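Local coordinates for spindle assembly abnormal protein 6 (Caenorhabditis elegans, PDB 4G79) that serves as the central scaffold of centrioles, ensuring their ninefold symmetry, here as its globular N-terminal region, which links homodimers into the inner ring, at residues A[8-13]-A[98-103]; A[55-60]-A[65-70]. All coordinates share one frame; numbering follows the deposited sequence.

Contact 1 packs a helix against the first strand of the beta-sheet, whereas contact 2 is the hairpin formed by strands 51-58 and 66-71 of that same sheet. Their centres lie 15 Å apart and their nearest atoms about 7 Å apart, and they do not touch. Strand 29-44 lies between them in the sheet order: it pairs with strands 7-21 and 51-58, so I40 bonds to the backbone of F10 and also packs on F55. Along the chain, contact 2 is nested inside the loop closed by contact 1. A glycerol lies about 6 Å from the F10 side chain and a tetraethylene glycol about 4 Å from that of S58, both probably from the crystallisation liquor.

Contact 1: A[8-13]-A[98-103]; sequences ALFDQT and QHLLCK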
ATOM      1  N   ALA A   8      -3.393  11.780 -26.747  1.00 40.86           N
ATOM      2  CA  ALA A   8      -3.122  10.391 -26.377  1.00 39.79           C
ATOM      3  C   ALA A   8      -1.791  10.324 -25.644  1.00 42.29           C
ATOM      4  O   ALA A   8      -0.811  10.924 -26.098  1.00 45.00           O
ATOM      5  CB  ALA A   8      -3.105   9.503 -27.616  1.00 41.97           C
ATOM      6  N   LEU A   9      -1.762   9.673 -24.470  1.00 35.35           N
ATOM      7  CA  LEU A   9      -0.538   9.597 -23.680  1.00 33.47           C
ATOM      8  C   LEU A   9      -0.006   8.189 -23.622  1.00 36.49           C
ATOM      9  O   LEU A   9       1.193   7.994 -23.500  1.00 36.94           O
ATOM     10  CB  LEU A   9      -0.756  10.117 -22.250  1.00 32.63           C
ATOM     11  CG  LEU A   9      -1.254  11.575 -22.070  1.00 36.21           C
ATOM     12  CD1 LEU A   9      -1.574  11.824 -20.610  1.00 35.72           C
ATOM     13  CD2 LEU A   9      -0.210  12.594 -22.517  1.00 37.25           C
ATOM     14  N   PHE A  10      -0.900   7.198 -23.730  1.00 32.76           N
ATOM     15  CA  PHE A  10      -0.569   5.789 -23.632  1.00 30.71           C
ATOM     16  C   PHE A  10      -1.655   4.991 -24.310  1.00 35.23           C
ATOM     17  O   PHE A  10      -2.836   5.289 -24.134  1.00 31.98           O
ATOM     18  CB  PHE A  10      -0.448   5.399 -22.138  1.00 29.63           C
ATOM     19  CG  PHE A  10      -0.078   3.953 -21.841  1.00 29.21           C
ATOM     20  CD1 PHE A  10      -1.059   2.978 -21.725  1.00 31.80           C
ATOM     21  CD2 PHE A  10       1.235   3.600 -21.553  1.00 31.93           C
ATOM     22  CE1 PHE A  10      -0.726   1.648 -21.423  1.00 32.11           C
ATOM     23  CE2 PHE A  10       1.568   2.276 -21.198  1.00 35.06           C
ATOM     24  CZ  PHE A  10       0.582   1.309 -21.141  1.00 32.38           C
ATOM     25  N   ASP A  11      -1.254   3.977 -25.085  1.00 35.66           N
ATOM     26  CA  ASP A  11      -2.173   3.061 -25.765  1.00 37.07           C
ATOM     27  C   ASP A  11      -1.474   1.737 -25.946  1.00 42.14           C
ATOM     28  O   ASP A  11      -0.706   1.574 -26.887  1.00 42.94           O
ATOM     29  CB  ASP A  11      -2.642   3.630 -27.113  1.00 41.49           C
ATOM     30  CG  ASP A  11      -3.780   2.866 -27.773  1.00 51.93           C
ATOM     31  OD1 ASP A  11      -4.009   1.696 -27.398  1.00 50.90           O
ATOM     32  OD2 ASP A  11      -4.460   3.451 -28.633  1.00 62.61           O
ATOM     33  N   GLN A  12      -1.692   0.801 -25.020  1.00 39.03           N
ATOM     34  CA  GLN A  12      -1.049  -0.504 -25.122  1.00 39.39           C
ATOM     35  C   GLN A  12      -1.973  -1.621 -24.741  1.00 39.49           C
ATOM     36  O   GLN A  12      -2.837  -1.441 -23.892  1.00 36.88           O
ATOM     37  CB  GLN A  12       0.174  -0.579 -24.185  1.00 40.42           C
ATOM     38  CG  GLN A  12       1.247   0.500 -24.385  1.00 48.04           C
ATOM     39  CD  GLN A  12       2.155   0.248 -25.549  1.00 68.14           C
ATOM     40  OE1 GLN A  12       2.297  -0.882 -26.035  1.00 65.33           O
ATOM     41  NE2 GLN A  12       2.817   1.305 -26.000  1.00 58.26           N
ATOM     42  N   THR A  13      -1.732  -2.807 -25.314  1.00 38.28           N
ATOM     43  CA  THR A  13      -2.388  -4.027 -24.918  1.00 37.83           C
ATOM     44  C   THR A  13      -1.543  -4.595 -23.784  1.00 41.82           C
ATOM     45  O   THR A  13      -0.323  -4.747 -23.927  1.00 43.76           O
ATOM     46  CB  THR A  13      -2.542  -4.988 -26.103  1.00 44.53           C
ATOM     47  OG1 THR A  13      -3.397  -4.374 -27.074  1.00 46.20           O
ATOM     48  CG2 THR A  13      -3.119  -6.319 -25.668  1.00 44.51           C
ATOM     49  N   GLN A  98       5.609   5.712 -17.175  1.00 33.40           N
ATOM     50  CA  GLN A  98       6.986   5.222 -17.046  0.50 34.97           C
ATOM     51  C   GLN A  98       6.969   3.871 -16.325  1.00 39.84           C
ATOM     52  O   GLN A  98       7.617   2.935 -16.779  1.00 40.48           O
ATOM     53  CB  GLN A  98       7.880   6.240 -16.317  0.50 37.29           C
ATOM     54  CG  GLN A  98       9.373   5.979 -16.529  0.50 54.22           C
ATOM     55  CD  GLN A  98      10.266   6.701 -15.553  0.50 70.25           C
ATOM     56  OE1 GLN A  98      10.066   7.876 -15.226  0.50 68.37           O
ATOM     57  NE2 GLN A  98      11.314   6.023 -15.113  0.50 61.09           N
ATOM     58  N   HIS A  99       6.159   3.738 -15.244  1.00 36.23           N
ATOM     59  CA  HIS A  99       6.033   2.474 -14.505  1.00 37.28           C
ATOM     60  C   HIS A  99       5.520   1.350 -15.420  1.00 38.09           C
ATOM     61  O   HIS A  99       6.115   0.277 -15.452  1.00 39.48           O
ATOM     62  CB  HIS A  99       5.102   2.633 -13.276  1.00 38.51           C
ATOM     63  CG  HIS A  99       4.893   1.338 -12.556  1.00 42.86           C
ATOM     64  ND1 HIS A  99       5.719   0.957 -11.513  1.00 45.98           N
ATOM     65  CD2 HIS A  99       4.007   0.343 -12.806  1.00 45.52           C
ATOM     66  CE1 HIS A  99       5.315  -0.248 -11.156  1.00 45.82           C
ATOM     67  NE2 HIS A  99       4.279  -0.662 -11.902  1.00 45.90           N
ATOM     68  N   LEU A 100       4.414   1.595 -16.163  1.00 32.39           N
ATOM     69  CA  LEU A 100       3.771   0.624 -17.060  1.00 31.52           C
ATOM     70  C   LEU A 100       4.679   0.144 -18.171  1.00 40.83           C
ATOM     71  O   LEU A 100       4.498  -0.973 -18.661  1.00 42.19           O
ATOM     72  CB  LEU A 100       2.501   1.196 -17.701  1.00 29.96           C
ATOM     73  CG  LEU A 100       1.315   1.430 -16.792  1.00 33.44           C
ATOM     74  CD1 LEU A 100       0.280   2.278 -17.493  1.00 33.45           C
ATOM     75  CD2 LEU A 100       0.696   0.086 -16.295  1.00 35.12           C
ATOM     76  N   LEU A 101       5.615   0.991 -18.610  1.00 40.37           N
ATOM     77  CA  LEU A 101       6.508   0.618 -19.696  1.00 42.69           C
ATOM     78  C   LEU A 101       7.837   0.071 -19.189  1.00 48.35           C
ATOM     79  O   LEU A 101       8.527  -0.616 -19.950  1.00 51.02           O
ATOM     80  CB  LEU A 101       6.757   1.816 -20.633  1.00 43.82           C
ATOM     81  CG  LEU A 101       5.531   2.356 -21.391  1.00 47.76           C
ATOM     82  CD1 LEU A 101       5.831   3.701 -22.017  1.00 48.74           C
ATOM     83  CD2 LEU A 101       5.056   1.375 -22.456  1.00 50.94           C
ATOM     84  N   CYS A 102       8.188   0.340 -17.918  1.00 43.71           N
ATOM     85  CA  CYS A 102       9.483  -0.045 -17.351  1.00 44.64           C
ATOM     86  C   CYS A 102       9.436  -1.234 -16.391  1.00 52.05           C
ATOM     87  O   CYS A 102      10.501  -1.800 -16.119  1.00 54.33           O
ATOM     88  CB  CYS A 102      10.111   1.155 -16.650  1.00 44.28           C
ATOM     89  SG  CYS A 102      10.332   2.609 -17.714  1.00 49.09           S
ATOM     90  N   LYS A 103       8.340  -1.355 -15.624  0.50 49.89           N
ATOM     91  CA  LYS A 103       8.264  -2.322 -14.530  0.50 50.30           C
ATOM     92  C   LYS A 103       7.319  -3.459 -14.819  0.50 55.11           C
ATOM     93  O   LYS A 103       6.285  -3.268 -15.462  0.50 55.22           O
ATOM     94  CB  LYS A 103       7.845  -1.630 -13.220  0.50 51.80           C
ATOM     95  CG  LYS A 103       8.666  -0.397 -12.837  0.50 59.84           C
ATOM     96  CD  LYS A 103       9.981  -0.754 -12.164  0.50 73.78           C
ATOM     97  CE  LYS A 103      10.692   0.467 -11.645  0.50 87.09           C
ATOM     98  NZ  LYS A 103      11.911   0.101 -10.876  0.50 99.10           N
TER
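The ring of F10 receives L100 and L101 from the end of helix 92-102, and the contact is almost wholly apolar. I97, just ahead of 98-103 on the helix, packs on both L9 and F10. Within the segment, L100 comes first. Its CD1 sits over one face of the F10 ring, 4.0 Å from the centroid and 19° off the ring normal, a CH-pi contact; its CB meets F10 CE2 at 3.8 Å. The two side chains cross at about a right angle. L101 follows at a more solvent-exposed position: its CD2 approaches F10 CE2 obliquely at 3.8 Å and also comes within 4.2 Å of Q12 NE2. F10 extends to the helix because its CG stands anti to the backbone N (chi1 -179°). Q12 sets its CG near the rim of the F10 face opposite L100 CD1, and beyond it the chain bends at chi2, so the ring lies between strand and helix side chains. The axes of strand segment 8-13 and helix segment 98-102 run at 29°, 10.6 Å apart at closest approach. L9 and F10 both face I40 of strand 29-44, a classic beta bulge, in this alpha-beta domain whose helix packs against the beta-sheet of the SAS-6 N-terminal fold.

Contact 2: A[55-60]-A[65-70]; sequences FEISRS and FLFSET
I57 CD1 meets F65 CE1 at 3.6 Å in an antiparallel hairpin, both residues buried. Packing is tight here: I57 CG1 lies 3.9 Å from F67 CB, and F67 CE2 sits over the rim of one face of the F65 ring. Over the opposite face R59 places its CD 3.8 Å from the F65 centroid, only 8° off the normal, a CH-pi contact. The extended R59 chain crosses the ring at about a right angle, leaving its CZ too far for more than a weak cation-pi attraction, while NH1 bonds to T34. With chi1 at -166°, F65 puts one ring face under the R59 chain and CE1 against I57, and an alanine at this position would probably leave the R59 methylenes and I57 CD1 without their aromatic partner. I109 and L111 add to this core. The E56-S68 face is looser and more polar: E56 CG touches S68 CB at 3.8 Å, S58 CB meets L66 CD1, and E56 is salt-bridged to K6. Pairs F55-E69 and I57-F67 are each joined by two backbone bonds, the straightest being F55 N to E69 O at 2.9 Å and 173°. Main-chain bonding thus fixes the strand register, while aromatic and aliphatic contacts pack the I57-F67 side.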
ATOM      1  N   PHE A  55      -9.033   7.502 -18.441  1.00 30.11           N
ATOM      2  CA  PHE A  55      -8.555   6.109 -18.450  1.00 28.82           C
ATOM      3  C   PHE A  55      -9.582   5.288 -19.149  1.00 30.36           C
ATOM      4  O   PHE A  55     -10.768   5.450 -18.856  1.00 28.74           O
ATOM      5  CB  PHE A  55      -8.317   5.577 -17.025  1.00 30.83           C
ATOM      6  CG  PHE A  55      -7.123   6.190 -16.352  1.00 32.04           C
ATOM      7  CD1 PHE A  55      -7.213   7.434 -15.738  1.00 34.02           C
ATOM      8  CD2 PHE A  55      -5.906   5.513 -16.311  1.00 33.17           C
ATOM      9  CE1 PHE A  55      -6.097   7.999 -15.113  1.00 34.12           C
ATOM     10  CE2 PHE A  55      -4.797   6.082 -15.680  1.00 36.10           C
ATOM     11  CZ  PHE A  55      -4.900   7.327 -15.106  1.00 33.39           C
ATOM     12  N   GLU A  56      -9.171   4.462 -20.115  1.00 28.09           N
ATOM     13  CA  GLU A  56     -10.138   3.668 -20.886  1.00 29.81           C
ATOM     14  C   GLU A  56      -9.648   2.271 -21.042  1.00 33.27           C
ATOM     15  O   GLU A  56      -8.478   2.055 -21.391  1.00 32.67           O
ATOM     16  CB  GLU A  56     -10.403   4.255 -22.284  1.00 33.29           C
ATOM     17  CG  GLU A  56     -11.058   5.636 -22.336  1.00 47.29           C
ATOM     18  CD  GLU A  56     -11.070   6.239 -23.728  1.00 63.58           C
ATOM     19  OE1 GLU A  56     -10.079   6.916 -24.089  1.00 45.18           O
ATOM     20  OE2 GLU A  56     -12.051   6.006 -24.472  1.00 56.91           O
ATOM     21  N   ILE A  57     -10.538   1.299 -20.777  1.00 31.42           N
ATOM     22  CA  ILE A  57     -10.165  -0.107 -20.961  1.00 29.88           C
ATOM     23  C   ILE A  57     -11.173  -0.778 -21.909  1.00 32.71           C
ATOM     24  O   ILE A  57     -12.356  -0.424 -21.943  1.00 32.44           O
ATOM     25  CB  ILE A  57      -9.971  -0.917 -19.665  1.00 33.05           C
ATOM     26  CG1 ILE A  57     -11.257  -1.073 -18.844  1.00 34.53           C
ATOM     27  CG2 ILE A  57      -8.724  -0.482 -18.821  1.00 32.48           C
ATOM     28  CD1 ILE A  57     -11.126  -2.172 -17.791  1.00 40.90           C
ATOM     29  N   SER A  58     -10.671  -1.707 -22.712  1.00 29.80           N
ATOM     30  CA  SER A  58     -11.472  -2.506 -23.643  1.00 31.28           C
ATOM     31  C   SER A  58     -10.786  -3.820 -23.873  1.00 35.69           C
ATOM     32  O   SER A  58      -9.608  -3.972 -23.539  1.00 32.34           O
ATOM     33  CB  SER A  58     -11.677  -1.780 -24.974  1.00 35.02           C
ATOM     34  OG  SER A  58     -10.438  -1.483 -25.597  1.00 38.99           O
ATOM     35  N   ARG A  59     -11.519  -4.798 -24.431  1.00 34.48           N
ATOM     36  CA  ARG A  59     -10.942  -6.095 -24.800  1.00 34.83           C
ATOM     37  C   ARG A  59     -11.814  -6.695 -25.896  1.00 41.58           C
ATOM     38  O   ARG A  59     -13.046  -6.504 -25.896  1.00 39.16           O
ATOM     39  CB  ARG A  59     -10.727  -7.039 -23.610  1.00 36.24           C
ATOM     40  CG  ARG A  59     -11.987  -7.693 -23.085  1.00 41.91           C
ATOM     41  CD  ARG A  59     -11.652  -8.530 -21.874  1.00 48.54           C
ATOM     42  NE  ARG A  59     -12.824  -9.264 -21.415  1.00 49.59           N
ATOM     43  CZ  ARG A  59     -12.809 -10.539 -21.072  1.00 50.88           C
ATOM     44  NH1 ARG A  59     -11.676 -11.236 -21.124  1.00 38.23           N
ATOM     45  NH2 ARG A  59     -13.921 -11.130 -20.656  1.00 46.81           N
ATOM     46  N   SER A  60     -11.176  -7.413 -26.846  1.00 41.91           N
ATOM     47  CA  SER A  60     -11.849  -7.933 -28.027  1.00 43.50           C
ATOM     48  C   SER A  60     -12.743  -9.124 -27.735  1.00 45.81           C
ATOM     49  O   SER A  60     -13.534  -9.501 -28.615  1.00 45.97           O
ATOM     50  CB  SER A  60     -10.842  -8.287 -29.115  1.00 50.39           C
ATOM     51  OG  SER A  60     -10.021  -9.381 -28.750  1.00 52.77           O
ATOM     52  N   PHE A  65     -17.371  -4.924 -22.767  1.00 44.30           N
ATOM     53  CA  PHE A  65     -16.222  -4.642 -21.923  1.00 41.51           C
ATOM     54  C   PHE A  65     -15.600  -3.339 -22.411  1.00 44.18           C
ATOM     55  O   PHE A  65     -14.681  -3.342 -23.219  1.00 43.52           O
ATOM     56  CB  PHE A  65     -15.228  -5.816 -21.951  1.00 42.24           C
ATOM     57  CG  PHE A  65     -14.185  -5.764 -20.868  1.00 42.45           C
ATOM     58  CD1 PHE A  65     -13.062  -4.945 -20.996  1.00 43.10           C
ATOM     59  CD2 PHE A  65     -14.347  -6.485 -19.691  1.00 45.57           C
ATOM     60  CE1 PHE A  65     -12.103  -4.888 -19.988  1.00 43.30           C
ATOM     61  CE2 PHE A  65     -13.389  -6.416 -18.677  1.00 47.27           C
ATOM     62  CZ  PHE A  65     -12.267  -5.634 -18.843  1.00 42.45           C
ATOM     63  N   LEU A  66     -16.191  -2.226 -22.011  1.00 41.07           N
ATOM     64  CA  LEU A  66     -15.769  -0.894 -22.422  1.00 41.59           C
ATOM     65  C   LEU A  66     -16.004   0.024 -21.233  1.00 41.39           C
ATOM     66  O   LEU A  66     -17.158   0.256 -20.858  1.00 41.79           O
ATOM     67  CB  LEU A  66     -16.567  -0.467 -23.689  1.00 44.87           C
ATOM     68  CG  LEU A  66     -16.080   0.769 -24.433  1.00 53.38           C
ATOM     69  CD1 LEU A  66     -14.551   0.775 -24.630  1.00 52.75           C
ATOM     70  CD2 LEU A  66     -16.825   0.935 -25.748  1.00 60.54           C
ATOM     71  N   PHE A  67     -14.919   0.439 -20.561  1.00 35.40           N
ATOM     72  CA  PHE A  67     -15.055   1.230 -19.339  1.00 33.87           C
ATOM     73  C   PHE A  67     -14.146   2.426 -19.330  1.00 33.94           C
ATOM     74  O   PHE A  67     -13.034   2.352 -19.859  1.00 32.50           O
ATOM     75  CB  PHE A  67     -14.756   0.365 -18.102  1.00 33.97           C
ATOM     76  CG  PHE A  67     -15.574  -0.905 -18.025  1.00 35.27           C
ATOM     77  CD1 PHE A  67     -16.818  -0.911 -17.417  1.00 39.04           C
ATOM     78  CD2 PHE A  67     -15.087  -2.100 -18.548  1.00 36.65           C
ATOM     79  CE1 PHE A  67     -17.588  -2.077 -17.380  1.00 40.91           C
ATOM     80  CE2 PHE A  67     -15.856  -3.268 -18.500  1.00 40.54           C
ATOM     81  CZ  PHE A  67     -17.108  -3.244 -17.933  1.00 39.51           C
ATOM     82  N   SER A  68     -14.596   3.525 -18.696  1.00 31.11           N
ATOM     83  CA  SER A  68     -13.736   4.697 -18.603  1.00 31.07           C
ATOM     84  C   SER A  68     -14.036   5.525 -17.369  1.00 35.14           C
ATOM     85  O   SER A  68     -15.086   5.396 -16.740  1.00 34.03           O
ATOM     86  CB  SER A  68     -13.864   5.573 -19.849  1.00 35.27           C
ATOM     87  OG  SER A  68     -15.100   6.264 -19.919  1.00 40.95           O
ATOM     88  N   GLU A  69     -13.097   6.392 -17.042  1.00 33.31           N
ATOM     89  CA  GLU A  69     -13.258   7.372 -15.983  1.00 32.58           C
ATOM     90  C   GLU A  69     -12.339   8.528 -16.280  1.00 36.37           C
ATOM     91  O   GLU A  69     -11.255   8.359 -16.866  1.00 33.58           O
ATOM     92  CB  GLU A  69     -12.998   6.797 -14.570  1.00 33.62           C
ATOM     93  CG  GLU A  69     -13.153   7.789 -13.410  1.00 39.19           C
ATOM     94  CD  GLU A  69     -14.517   8.445 -13.267  1.00 54.50           C
ATOM     95  OE1 GLU A  69     -15.154   8.253 -12.208  1.00 62.84           O
ATOM     96  OE2 GLU A  69     -14.951   9.149 -14.208  1.00 50.34           O
ATOM     97  N   THR A  70     -12.792   9.706 -15.893  1.00 36.44           N
ATOM     98  CA  THR A  70     -12.022  10.921 -16.088  0.50 37.27           C
ATOM     99  C   THR A  70     -11.573  11.397 -14.692  1.00 41.69           C
ATOM    100  O   THR A  70     -12.325  11.272 -13.725  1.00 42.52           O
ATOM    101  CB  THR A  70     -12.860  11.911 -16.946  0.50 50.59           C
ATOM    102  OG1 THR A  70     -12.036  12.883 -17.579  0.50 50.83           O
ATOM    103  CG2 THR A  70     -14.021  12.546 -16.198  0.50 53.84           C
TER